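PDB 6NKO: ForH from Streptomyces kaniharaensis, which probably takes part in formycin A biosynthesis, where it may close the pyrimidine ring in the manner of the IMP cyclohydrolase of purine biosynthesis. Local coordinates for residues L25-K30 / L114-Y119; R31-L36 / D163-V168; A48-T53 / E65-L70; M145-A150 / K193-S198. All blocks are in the same frame, centred on the assembly; numbering follows the deposited sequence.

From the N terminus, strand 22-26 enters the middle of the parallel sheet, and contact 1 joins its end to strand 114-117, closing a loop of 83 residues. Within that loop, contact 3 closes the short beta-alpha-beta unit from strand 46-49 to edge strand 65-66. Contact 2 joins the start of helix 33-42 to helix 165-174, so it crosses contact 1 and also encloses contact 3. Contact 4 opens after contact 1 has closed, pairing helix 141-151 with the long helix 184-212, and crosses contact 2. A salt bridge from Asp164 to Lys193 connects contacts 2 and 4, whose centres are about 17 Å apart.

Contact 1. Residues L25-K30 / L114-Y119; sequences LAVSDK and LVCNNY
Leu25 and Ala26 pair in parallel with Cys116 and Asn117, CA atoms 4.8 Å apart in both bridges, at the centre of the parallel sheet of this MGS-like alpha/beta fold. Ala26 N donates to Cys116 O across a short 2.6 Å, and Ala26 O receives Asn118 N at 3.3 Å. The same carbonyl oxygen takes a second N-H from a side chain: Asn117 CG swings anti to its backbone N (chi1 -177°), which carries ND2 to 2.8 Å from Ala26 O, in the carbonyl plane. Since ND2 is also hydrogen-bonded to Asp139, the amide is fixed between a strand end and a carboxylate. A leucine in place of Asn117 would probably cost Ala26 O its side-chain donor and leave Asp139 without this amide partner.

Leu25 and Cys116 are on the face toward helices 33-42 and 165-174, which Val27, just past the strand, also touches; Leu25 CD1 packs against Cys116 CB, and Val27 CG1 is 3.8 Å from Cys116 SG. On the other face, Ala26 and Asn117 meet helix 141-151. Past the strand ends the chains stay close. Val27 and Asn118 run alongside each other in the same direction, and Asn118 ND2 is held by Ser160 O. Ser28 OG makes a weak hydrogen bond to Asn118 O, while Asn118 OD1 lies 2.9 Å from Asp29 O, an approach of two acceptors with no bond between them.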
loop_
_atom_site.group_PDB
_atom_site.type_symbol
_atom_site.label_atom_id
_atom_site.label_comp_id
_atom_site.label_asym_id
_atom_site.label_seq_id
_atom_site.Cartn_x
_atom_site.Cartn_y
_atom_site.Cartn_z
ATOM N N LEU A 25 -5.291 -1.009 0.959
ATOM C CA LEU A 25 -4.974 -0.058 2.022
ATOM C C LEU A 25 -4.158 -0.781 3.089
ATOM O O LEU A 25 -4.704 -1.578 3.859
ATOM C CB LEU A 25 -6.250 0.539 2.615
ATOM C CG LEU A 25 -6.806 1.839 2.024
ATOM C CD1 LEU A 25 -6.691 1.882 0.507
ATOM C CD2 LEU A 25 -8.252 2.035 2.454
ATOM N N ALA A 26 -2.853 -0.500 3.136
ATOM C CA ALA A 26 -1.935 -1.135 4.086
ATOM C C ALA A 26 -1.174 -0.043 4.840
ATOM O O ALA A 26 0.037 0.113 4.675
ATOM C CB ALA A 26 -0.978 -2.088 3.373
ATOM N N VAL A 27 -1.884 0.704 5.680
ATOM C CA VAL A 27 -1.323 1.867 6.359
ATOM C C VAL A 27 -1.199 1.578 7.847
ATOM O O VAL A 27 -2.057 0.914 8.441
ATOM C CB VAL A 27 -2.167 3.135 6.113
ATOM C CG1 VAL A 27 -2.168 3.491 4.633
ATOM C CG2 VAL A 27 -3.587 2.952 6.625
ATOM N N SER A 28 -0.112 2.067 8.442
ATOM C CA SER A 28 0.062 2.061 9.888
ATOM C C SER A 28 -0.369 3.386 10.503
ATOM O O SER A 28 -0.946 3.407 11.596
ATOM C CB SER A 28 1.523 1.766 10.241
ATOM O OG SER A 28 1.949 0.543 9.667
ATOM N N ASP A 29 -0.085 4.490 9.815
ATOM C CA ASP A 29 -0.620 5.800 10.164
ATOM C C ASP A 29 -2.028 5.900 9.589
ATOM O O ASP A 29 -2.200 5.978 8.368
ATOM C CB ASP A 29 0.293 6.897 9.619
ATOM C CG ASP A 29 -0.231 8.295 9.896
ATOM O OD1 ASP A 29 -1.187 8.442 10.684
ATOM O OD2 ASP A 29 0.325 9.254 9.323
ATOM N N LYS A 30 -3.035 5.896 10.460
ATOM C CA LYS A 30 -4.427 5.822 10.031
ATOM C C LYS A 30 -5.034 7.176 9.695
ATOM O O LYS A 30 -6.228 7.238 9.384
ATOM C CB LYS A 30 -5.277 5.145 11.111
ATOM C CG LYS A 30 -4.579 4.010 11.827
ATOM C CD LYS A 30 -4.826 2.686 11.132
ATOM C CE LYS A 30 -3.738 1.684 11.469
ATOM N NZ LYS A 30 -4.224 0.290 11.321
ATOM N N LEU A 114 -4.742 1.037 -6.948
ATOM C CA LEU A 114 -4.269 1.981 -5.946
ATOM C C LEU A 114 -3.647 1.221 -4.786
ATOM O O LEU A 114 -4.231 0.254 -4.289
ATOM C CB LEU A 114 -5.411 2.871 -5.444
ATOM C CG LEU A 114 -5.032 4.045 -4.538
ATOM C CD1 LEU A 114 -5.816 5.294 -4.924
ATOM C CD2 LEU A 114 -5.255 3.697 -3.069
ATOM N N VAL A 115 -2.471 1.671 -4.358
ATOM C CA VAL A 115 -1.773 1.109 -3.209
ATOM C C VAL A 115 -1.544 2.227 -2.204
ATOM O O VAL A 115 -1.050 3.302 -2.565
ATOM C CB VAL A 115 -0.439 0.455 -3.615
ATOM C CG1 VAL A 115 0.376 0.091 -2.377
ATOM C CG2 VAL A 115 -0.693 -0.771 -4.473
ATOM N N CYS A 116 -1.904 1.973 -0.950
ATOM C CA CYS A 116 -1.711 2.908 0.151
ATOM C C CYS A 116 -0.900 2.208 1.234
ATOM O O CYS A 116 -1.342 1.189 1.776
ATOM C CB CYS A 116 -3.056 3.378 0.702
ATOM S SG CYS A 116 -3.058 5.062 1.309
ATOM N N ASN A 117 0.277 2.747 1.550
ATOM C CA ASN A 117 1.190 2.083 2.477
ATOM C C ASN A 117 1.874 3.100 3.381
ATOM O O ASN A 117 2.507 4.043 2.893
ATOM C CB ASN A 117 2.233 1.257 1.713
ATOM C CG ASN A 117 3.167 0.497 2.635
ATOM O OD1 ASN A 117 4.387 0.564 2.490
ATOM N ND2 ASN A 117 2.600 -0.225 3.592
ATOM N N ASN A 118 1.753 2.889 4.695
ATOM C CA ASN A 118 2.298 3.766 5.726
ATOM C C ASN A 118 3.149 2.947 6.687
ATOM O O ASN A 118 2.999 1.728 6.791
ATOM C CB ASN A 118 1.187 4.465 6.527
ATOM C CG ASN A 118 0.676 5.705 5.849
ATOM O OD1 ASN A 118 -0.430 6.167 6.127
ATOM N ND2 ASN A 118 1.479 6.260 4.953
ATOM N N TYR A 119 4.019 3.633 7.426
ATOM C CA TYR A 119 4.896 2.983 8.391
ATOM C C TYR A 119 4.663 3.504 9.803
ATOM O O TYR A 119 4.309 4.669 10.008
ATOM C CB TYR A 119 6.361 3.176 8.017
ATOM C CG TYR A 119 6.604 2.969 6.551
ATOM C CD1 TYR A 119 6.168 1.812 5.920
ATOM C CD2 TYR A 119 7.251 3.928 5.793
ATOM C CE1 TYR A 119 6.374 1.616 4.580
ATOM C CE2 TYR A 119 7.466 3.742 4.448
ATOM C CZ TYR A 119 7.026 2.581 3.845
ATOM O OH TYR A 119 7.237 2.382 2.501
#

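Contact 2. Residues R31-L36 / D163-V168; sequences RNIEPL and DDYDDV
Tyr165, with CG anti to the carbonyl carbon (chi1 -69°), presses its ring into the start of helix 33-42, and the apolar contacts centre on it. Leu36 CD2 sits over one face in a CH-pi contact, 4.0 Å from the Tyr165 ring centroid and 13° off the normal, and the two side chains cross at about a right angle. Ile33 CD1 approaches Tyr165 CE2 obliquely at 3.8 Å. At the ring edge, Asn32 O comes within 3.2 Å of Tyr165 CD2.

Polar contacts begin at the hydroxyl, where a water hydrogen-bonded to Tyr165 OH, 2.7 Å away, also lies within hydrogen-bonding distance of Arg31 O. A serine in place of Tyr165 would probably open a gap beside Leu36 and Ile33 and leave the water without its phenol partner. Asn32 ND2 is hydrogen-bonded to Pro162 O.

The charged link lies on the exposed side. Arg31 NH1 meets Asp163 OD1 at 3.0 Å in the guanidinium plane but above the carboxylate plane, and NH2 adds a weak bond to the same oxygen, so one carboxylate oxygen receives both donors. Together these contacts pack helices 33-42 and 165-174 side by side on the Cys116 face of the sheet, one helical layer of a three-layer alpha/beta sandwich.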
loop_
_atom_site.group_PDB
_atom_site.type_symbol
_atom_site.label_atom_id
_atom_site.label_comp_id
_atom_site.label_asym_id
_atom_site.label_seq_id
_atom_site.Cartn_x
_atom_site.Cartn_y
_atom_site.Cartn_z
ATOM N N ARG A 31 -4.258 8.257 9.747
ATOM C CA ARG A 31 -4.820 9.580 9.513
ATOM C C ARG A 31 -5.351 9.689 8.089
ATOM O O ARG A 31 -4.657 9.348 7.126
ATOM C CB ARG A 31 -3.766 10.657 9.776
ATOM C CG ARG A 31 -4.121 12.027 9.212
ATOM C CD ARG A 31 -3.365 13.137 9.931
ATOM N NE ARG A 31 -2.039 13.351 9.358
ATOM C CZ ARG A 31 -1.805 14.037 8.243
ATOM N NH1 ARG A 31 -2.809 14.588 7.573
ATOM N NH2 ARG A 31 -0.565 14.173 7.795
ATOM N N ASN A 32 -6.599 10.152 7.968
ATOM C CA ASN A 32 -7.314 10.369 6.711
ATOM C C ASN A 32 -7.654 9.079 5.974
ATOM O O ASN A 32 -8.088 9.137 4.816
ATOM C CB ASN A 32 -6.539 11.288 5.758
ATOM C CG ASN A 32 -6.320 12.669 6.330
ATOM O OD1 ASN A 32 -6.961 13.059 7.304
ATOM N ND2 ASN A 32 -5.408 13.422 5.723
ATOM N N ILE A 33 -7.478 7.912 6.603
ATOM C CA ILE A 33 -7.710 6.663 5.882
ATOM C C ILE A 33 -9.200 6.405 5.687
ATOM O O ILE A 33 -9.597 5.739 4.721
ATOM C CB ILE A 33 -7.019 5.485 6.597
ATOM C CG1 ILE A 33 -6.737 4.355 5.605
ATOM C CG2 ILE A 33 -7.869 4.966 7.753
ATOM C CD1 ILE A 33 -6.054 4.808 4.331
ATOM N N GLU A 34 -10.049 6.924 6.576
ATOM C CA GLU A 34 -11.482 6.672 6.469
ATOM C C GLU A 34 -12.135 7.503 5.365
ATOM O O GLU A 34 -12.947 6.960 4.606
ATOM C CB GLU A 34 -12.184 6.922 7.807
ATOM C CG GLU A 34 -13.646 6.497 7.807
ATOM C CD GLU A 34 -14.318 6.680 9.153
ATOM O OE1 GLU A 34 -13.618 7.026 10.129
ATOM O OE2 GLU A 34 -15.549 6.474 9.236
ATOM N N PRO A 35 -11.839 8.804 5.230
ATOM C CA PRO A 35 -12.416 9.541 4.093
ATOM C C PRO A 35 -11.961 9.012 2.747
ATOM O O PRO A 35 -12.668 9.193 1.748
ATOM C CB PRO A 35 -11.940 10.984 4.323
ATOM C CG PRO A 35 -11.616 11.056 5.763
ATOM C CD PRO A 35 -11.086 9.705 6.122
ATOM N N LEU A 36 -10.795 8.365 2.687
ATOM C CA LEU A 36 -10.336 7.778 1.435
ATOM C C LEU A 36 -11.048 6.459 1.156
ATOM O O LEU A 36 -11.597 6.262 0.068
ATOM C CB LEU A 36 -8.819 7.580 1.472
ATOM C CG LEU A 36 -8.183 6.925 0.243
ATOM C CD1 LEU A 36 -8.302 7.830 -0.975
ATOM C CD2 LEU A 36 -6.727 6.568 0.509
ATOM N N ASP A 163 -1.473 13.404 3.393
ATOM C CA ASP A 163 -1.823 14.711 2.854
ATOM C C ASP A 163 -2.104 14.676 1.357
ATOM O O ASP A 163 -2.565 15.680 0.805
ATOM C CB ASP A 163 -0.708 15.718 3.145
ATOM C CG ASP A 163 -0.623 16.083 4.615
ATOM O OD1 ASP A 163 -1.673 16.076 5.293
ATOM O OD2 ASP A 163 0.494 16.371 5.094
ATOM N N ASP A 164 -1.839 13.552 0.693
ATOM C CA ASP A 164 -2.131 13.390 -0.724
ATOM C C ASP A 164 -3.464 12.701 -0.979
ATOM O O ASP A 164 -3.873 12.586 -2.137
ATOM C CB ASP A 164 -1.010 12.595 -1.408
ATOM C CG ASP A 164 0.335 13.293 -1.331
ATOM O OD1 ASP A 164 0.373 14.535 -1.443
ATOM O OD2 ASP A 164 1.358 12.596 -1.163
ATOM N N TYR A 165 -4.151 12.246 0.074
ATOM C CA TYR A 165 -5.357 11.442 -0.110
ATOM C C TYR A 165 -6.458 12.246 -0.789
ATOM O O TYR A 165 -7.114 11.760 -1.719
ATOM C CB TYR A 165 -5.858 10.913 1.238
ATOM C CG TYR A 165 -4.990 9.869 1.907
ATOM C CD1 TYR A 165 -3.761 9.495 1.373
ATOM C CD2 TYR A 165 -5.404 9.259 3.086
ATOM C CE1 TYR A 165 -2.972 8.543 1.993
ATOM C CE2 TYR A 165 -4.623 8.308 3.712
ATOM C CZ TYR A 165 -3.409 7.955 3.163
ATOM O OH TYR A 165 -2.629 7.009 3.789
ATOM N N ASP A 166 -6.674 13.483 -0.335
ATOM C CA ASP A 166 -7.833 14.252 -0.781
ATOM C C ASP A 166 -7.747 14.585 -2.265
ATOM O O ASP A 166 -8.719 14.395 -3.007
ATOM C CB ASP A 166 -7.967 15.527 0.050
ATOM C CG ASP A 166 -9.376 16.093 0.020
ATOM O OD1 ASP A 166 -10.340 15.298 0.008
ATOM O OD2 ASP A 166 -9.519 17.333 0.002
ATOM N N ASP A 167 -6.596 15.085 -2.719
ATOM C CA ASP A 167 -6.461 15.458 -4.125
ATOM C C ASP A 167 -6.695 14.263 -5.041
ATOM O O ASP A 167 -7.307 14.398 -6.107
ATOM C CB ASP A 167 -5.082 16.064 -4.382
ATOM C CG ASP A 167 -4.763 16.174 -5.863
ATOM O OD1 ASP A 167 -3.637 15.805 -6.261
ATOM O OD2 ASP A 167 -5.640 16.628 -6.630
ATOM N N VAL A 168 -6.220 13.081 -4.640
ATOM C CA VAL A 168 -6.447 11.885 -5.442
ATOM C C VAL A 168 -7.924 11.515 -5.436
ATOM O O VAL A 168 -8.504 11.202 -6.483
ATOM C CB VAL A 168 -5.567 10.728 -4.934
ATOM C CG1 VAL A 168 -6.059 9.398 -5.486
ATOM C CG2 VAL A 168 -4.113 10.964 -5.312
HETATM O O HOH W 1 -3.456 6.922 6.341
#

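Contact 3. Residues A48-T53 / E65-L70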
loop_
_atom_site.group_PDB
_atom_site.type_symbol
_atom_site.label_atom_id
_atom_site.label_comp_id
_atom_site.label_asym_id
_atom_site.label_seq_id
_atom_site.Cartn_x
_atom_site.Cartn_y
_atom_site.Cartn_z
ATOM N N ALA A 48 -9.703 -3.126 -0.228
ATOM C CA ALA A 48 -9.160 -4.212 0.573
ATOM C C ALA A 48 -8.046 -3.673 1.459
ATOM O O ALA A 48 -7.275 -2.804 1.042
ATOM C CB ALA A 48 -8.637 -5.342 -0.315
ATOM N N ALA A 49 -7.964 -4.190 2.683
ATOM C CA ALA A 49 -7.085 -3.625 3.694
ATOM C C ALA A 49 -6.335 -4.719 4.439
ATOM O O ALA A 49 -6.798 -5.858 4.541
ATOM C CB ALA A 49 -7.873 -2.774 4.697
ATOM N N THR A 50 -5.166 -4.353 4.960
ATOM C CA THR A 50 -4.425 -5.228 5.854
ATOM C C THR A 50 -5.067 -5.220 7.239
ATOM O O THR A 50 -6.120 -4.619 7.462
ATOM C CB THR A 50 -2.959 -4.808 5.932
ATOM O OG1 THR A 50 -2.872 -3.395 6.150
ATOM C CG2 THR A 50 -2.225 -5.177 4.652
ATOM N N GLU A 51 -4.391 -5.867 8.192
ATOM C CA GLU A 51 -5.033 -6.233 9.452
ATOM C C GLU A 51 -5.501 -5.006 10.233
ATOM O O GLU A 51 -6.654 -4.946 10.675
ATOM C CB GLU A 51 -4.078 -7.105 10.281
ATOM C CG GLU A 51 -2.843 -6.401 10.839
ATOM C CD GLU A 51 -1.712 -6.273 9.828
ATOM O OE1 GLU A 51 -1.771 -6.921 8.760
ATOM O OE2 GLU A 51 -0.765 -5.506 10.096
ATOM N N GLY A 52 -4.633 -4.004 10.389
ATOM C CA GLY A 52 -4.987 -2.862 11.218
ATOM C C GLY A 52 -6.084 -2.013 10.608
ATOM O O GLY A 52 -7.085 -1.703 11.258
ATOM N N THR A 53 -5.907 -1.623 9.344
ATOM C CA THR A 53 -6.895 -0.788 8.670
ATOM C C THR A 53 -8.247 -1.479 8.569
ATOM O O THR A 53 -9.288 -0.814 8.619
ATOM C CB THR A 53 -6.393 -0.413 7.273
ATOM O OG1 THR A 53 -4.985 -0.153 7.323
ATOM C CG2 THR A 53 -7.107 0.821 6.767
ATOM N N GLU A 65 -12.787 -5.172 2.319
ATOM C CA GLU A 65 -12.469 -6.586 2.254
ATOM C C GLU A 65 -11.121 -6.832 2.916
ATOM O O GLU A 65 -10.283 -5.934 3.011
ATOM C CB GLU A 65 -12.460 -7.077 0.803
ATOM C CG GLU A 65 -13.833 -7.014 0.136
ATOM C CD GLU A 65 -13.766 -7.097 -1.380
ATOM O OE1 GLU A 65 -13.599 -8.212 -1.911
ATOM O OE2 GLU A 65 -13.892 -6.047 -2.043
ATOM N N ARG A 66 -10.932 -8.051 3.404
ATOM C CA ARG A 66 -9.683 -8.426 4.049
ATOM C C ARG A 66 -8.656 -8.812 2.993
ATOM O O ARG A 66 -8.854 -9.788 2.263
ATOM C CB ARG A 66 -9.923 -9.583 5.013
ATOM C CG ARG A 66 -9.709 -9.234 6.471
ATOM C CD ARG A 66 -9.428 -10.477 7.292
ATOM N NE ARG A 66 -9.386 -10.198 8.725
ATOM C CZ ARG A 66 -10.427 -10.321 9.541
ATOM N NH1 ARG A 66 -11.600 -10.717 9.067
ATOM N NH2 ARG A 66 -10.294 -10.048 10.831
ATOM N N ILE A 67 -7.555 -8.058 2.916
ATOM C CA ILE A 67 -6.486 -8.373 1.970
ATOM C C ILE A 67 -5.860 -9.726 2.263
ATOM O O ILE A 67 -5.165 -10.286 1.412
ATOM C CB ILE A 67 -5.399 -7.279 1.985
ATOM C CG1 ILE A 67 -4.630 -7.257 0.666
ATOM C CG2 ILE A 67 -4.398 -7.546 3.098
ATOM C CD1 ILE A 67 -5.478 -6.978 -0.545
ATOM N N ALA A 68 -6.062 -10.262 3.465
ATOM C CA ALA A 68 -5.540 -11.588 3.766
ATOM C C ALA A 68 -6.307 -12.661 3.000
ATOM O O ALA A 68 -5.748 -13.331 2.120
ATOM C CB ALA A 68 -5.579 -11.837 5.273
ATOM N N ASP A 69 -7.582 -12.862 3.339
ATOM C CA ASP A 69 -8.383 -13.863 2.639
ATOM C C ASP A 69 -8.430 -13.589 1.138
ATOM O O ASP A 69 -8.452 -14.517 0.320
ATOM C CB ASP A 69 -9.789 -13.858 3.235
ATOM C CG ASP A 69 -9.775 -13.833 4.771
ATOM O OD1 ASP A 69 -8.836 -14.376 5.397
ATOM O OD2 ASP A 69 -10.698 -13.233 5.364
ATOM N N LEU A 70 -8.449 -12.317 0.763
ATOM C CA LEU A 70 -8.527 -11.900 -0.632
ATOM C C LEU A 70 -7.126 -11.878 -1.206
ATOM O O LEU A 70 -6.341 -10.993 -0.861
ATOM C CB LEU A 70 -9.123 -10.501 -0.742
ATOM C CG LEU A 70 -9.540 -9.886 -2.071
ATOM C CD1 LEU A 70 -11.041 -9.993 -2.197
ATOM C CD2 LEU A 70 -9.114 -8.433 -2.124
#
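Ala48 sets its methyl group against the ends of two branched side chains of the neighbouring segment: CB is 3.6 Å from Ile67 CD1 and also 3.6 Å from Leu70 CD2. Beside it the two strands pair in parallel. Ala49 N donates to Glu65 O at 2.9 Å, and Ala49 O accepts Ile67 N at 2.8 Å, so both polar backbone groups of Ala49 are used in the pairing. Ala48 CA adds a CA-H...O contact to the same Glu65 O.

Ile67 serves both ends of this patch. With CG1 anti to the backbone N (chi1 -156°), its CD1 turns to Ala48, while CG2 lies 3.6 Å from Thr50 CG2, the two side chains running alongside each other. The turn after the strand is fastened by a backbone bond from Leu70 N to Arg66 O, 3.0 Å, which folds Leu70 back toward Ala48.

Further out, Thr50 at the N-cap position of helix 51-59 directs OG1 into a weak hydrogen bond with Leu25 O, Glu65 is salt-bridged to Arg46, and Glu51 to Lys82. The contact closes the beta-alpha-beta unit in which helix 51-59 connects strand 46-49 to strand 65-66. Strand 46-49 also bonds to strand 22-26 on its far side, strand 65-66 forms an edge of the sheet, and Tyr54 of the connecting helix lies against Ala49 and Arg66.

Contact 4. Residues M145-A150 / K193-S198; sequences MLRGAA and KAFRIS
Phe195 holds CG anti to its carbonyl carbon (chi1 -82°), laying its ring against Arg147 and Ala150, while Leu146, its CG anti to the backbone N (chi1 174°), extends its methyls to Ala194 and Ser198. The frame is a near-antiparallel helix pair: segments 145-150 and 193-198 cross at -150°, with axes 9.2 Å apart, and helix 141-151 lies between the sheet and the long helix 184-212.

Small residues allow this approach. Ala150 CB and Ala194 CB meet at 3.9 Å, and Leu146 CD1 is 3.8 Å from Ala194 CB as well. Phe195 reaches across beside this centre: CE2 is 3.5 Å from Ala150 CB, and CZ comes equally near to Arg147 O. The Arg147 side chain runs past the ring at about a right angle, CB 3.9 Å from Phe195 CE1, with the guanidinium plane almost perpendicular to the ring. No hydrogen bond spans the two segments, so the contact rests mainly on van der Waals fit.

Leu146 and Ala150 also touch Pro158 of strand 157-159, which continues the packing into the sheet. At the other end, Ser198 OG lies 3.8 Å from Leu146 CD2 and shares a hydrogen bond with Tyr119 OH.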
loop_
_atom_site.group_PDB
_atom_site.type_symbol
_atom_site.label_atom_id
_atom_site.label_comp_id
_atom_site.label_asym_id
_atom_site.label_seq_id
_atom_site.Cartn_x
_atom_site.Cartn_y
_atom_site.Cartn_z
ATOM N N MET A 145 4.766 -3.508 -2.061
ATOM C CA MET A 145 3.603 -3.054 -2.817
ATOM C C MET A 145 3.758 -1.602 -3.252
ATOM O O MET A 145 3.383 -1.243 -4.374
ATOM C CB MET A 145 2.329 -3.222 -1.987
ATOM C CG MET A 145 1.971 -4.658 -1.633
ATOM S SD MET A 145 0.267 -4.798 -1.040
ATOM C CE MET A 145 0.436 -4.130 0.615
ATOM N N LEU A 146 4.305 -0.751 -2.378
ATOM C CA LEU A 146 4.387 0.675 -2.685
ATOM C C LEU A 146 5.470 0.964 -3.718
ATOM O O LEU A 146 5.251 1.745 -4.651
ATOM C CB LEU A 146 4.637 1.473 -1.406
ATOM C CG LEU A 146 4.876 2.969 -1.608
ATOM C CD1 LEU A 146 3.585 3.655 -2.023
ATOM C CD2 LEU A 146 5.444 3.605 -0.349
ATOM N N ARG A 147 6.649 0.355 -3.562
ATOM C CA ARG A 147 7.695 0.512 -4.567
ATOM C C ARG A 147 7.277 -0.098 -5.895
ATOM O O ARG A 147 7.637 0.423 -6.958
ATOM C CB ARG A 147 9.001 -0.120 -4.081
ATOM C CG ARG A 147 9.606 0.552 -2.857
ATOM C CD ARG A 147 10.780 -0.250 -2.306
ATOM N NE ARG A 147 11.951 -0.156 -3.173
ATOM C CZ ARG A 147 12.367 -1.129 -3.978
ATOM N NH1 ARG A 147 11.711 -2.281 -4.026
ATOM N NH2 ARG A 147 13.442 -0.951 -4.734
ATOM N N GLY A 148 6.520 -1.196 -5.860
ATOM C CA GLY A 148 6.015 -1.770 -7.096
ATOM C C GLY A 148 4.975 -0.885 -7.756
ATOM O O GLY A 148 4.952 -0.746 -8.982
ATOM N N ALA A 149 4.103 -0.272 -6.951
ATOM C CA ALA A 149 3.117 0.655 -7.491
ATOM C C ALA A 149 3.787 1.888 -8.082
ATOM O O ALA A 149 3.405 2.350 -9.163
ATOM C CB ALA A 149 2.121 1.055 -6.405
ATOM N N ALA A 150 4.793 2.428 -7.389
ATOM C CA ALA A 150 5.493 3.601 -7.897
ATOM C C ALA A 150 6.238 3.286 -9.189
ATOM O O ALA A 150 6.241 4.095 -10.124
ATOM C CB ALA A 150 6.451 4.141 -6.836
ATOM N N LYS A 193 7.803 10.542 -4.947
ATOM C CA LYS A 193 7.631 10.747 -3.514
ATOM C C LYS A 193 7.619 9.418 -2.767
ATOM O O LYS A 193 8.154 9.320 -1.655
ATOM C CB LYS A 193 6.343 11.529 -3.258
ATOM C CG LYS A 193 6.091 11.876 -1.809
ATOM C CD LYS A 193 4.806 12.673 -1.661
ATOM C CE LYS A 193 4.675 13.251 -0.265
ATOM N NZ LYS A 193 3.474 14.121 -0.144
ATOM N N ALA A 194 7.025 8.384 -3.368
ATOM C CA ALA A 194 6.963 7.078 -2.719
ATOM C C ALA A 194 8.357 6.495 -2.520
ATOM O O ALA A 194 8.689 6.004 -1.434
ATOM C CB ALA A 194 6.090 6.127 -3.539
ATOM N N PHE A 195 9.190 6.541 -3.565
ATOM C CA PHE A 195 10.563 6.059 -3.437
ATOM C C PHE A 195 11.356 6.891 -2.439
ATOM O O PHE A 195 12.230 6.359 -1.744
ATOM C CB PHE A 195 11.256 6.064 -4.802
ATOM C CG PHE A 195 10.939 4.859 -5.642
ATOM C CD1 PHE A 195 11.405 3.604 -5.279
ATOM C CD2 PHE A 195 10.173 4.979 -6.791
ATOM C CE1 PHE A 195 11.112 2.489 -6.046
ATOM C CE2 PHE A 195 9.877 3.869 -7.564
ATOM C CZ PHE A 195 10.347 2.622 -7.190
ATOM N N ARG A 196 11.063 8.190 -2.352
ATOM C CA ARG A 196 11.743 9.048 -1.387
ATOM C C ARG A 196 11.378 8.664 0.040
ATOM O O ARG A 196 12.250 8.567 0.913
ATOM C CB ARG A 196 11.392 10.511 -1.658
ATOM C CG ARG A 196 12.413 11.509 -1.152
ATOM C CD ARG A 196 12.110 12.908 -1.670
ATOM N NE ARG A 196 12.078 12.956 -3.129
ATOM C CZ ARG A 196 13.142 13.190 -3.892
ATOM N NH1 ARG A 196 14.327 13.397 -3.335
ATOM N NH2 ARG A 196 13.025 13.218 -5.211
ATOM N N ILE A 197 10.088 8.441 0.298
ATOM C CA ILE A 197 9.652 8.036 1.631
ATOM C C ILE A 197 10.241 6.676 1.991
ATOM O O ILE A 197 10.677 6.452 3.127
ATOM C CB ILE A 197 8.112 8.035 1.705
ATOM C CG1 ILE A 197 7.581 9.468 1.783
ATOM C CG2 ILE A 197 7.621 7.219 2.891
ATOM C CD1 ILE A 197 6.203 9.639 1.190
ATOM N N SER A 198 10.282 5.753 1.028
ATOM C CA SER A 198 10.851 4.436 1.293
ATOM C C SER A 198 12.350 4.522 1.548
ATOM O O SER A 198 12.878 3.832 2.429
ATOM C CB SER A 198 10.561 3.491 0.127
ATOM O OG SER A 198 9.196 3.110 0.112
#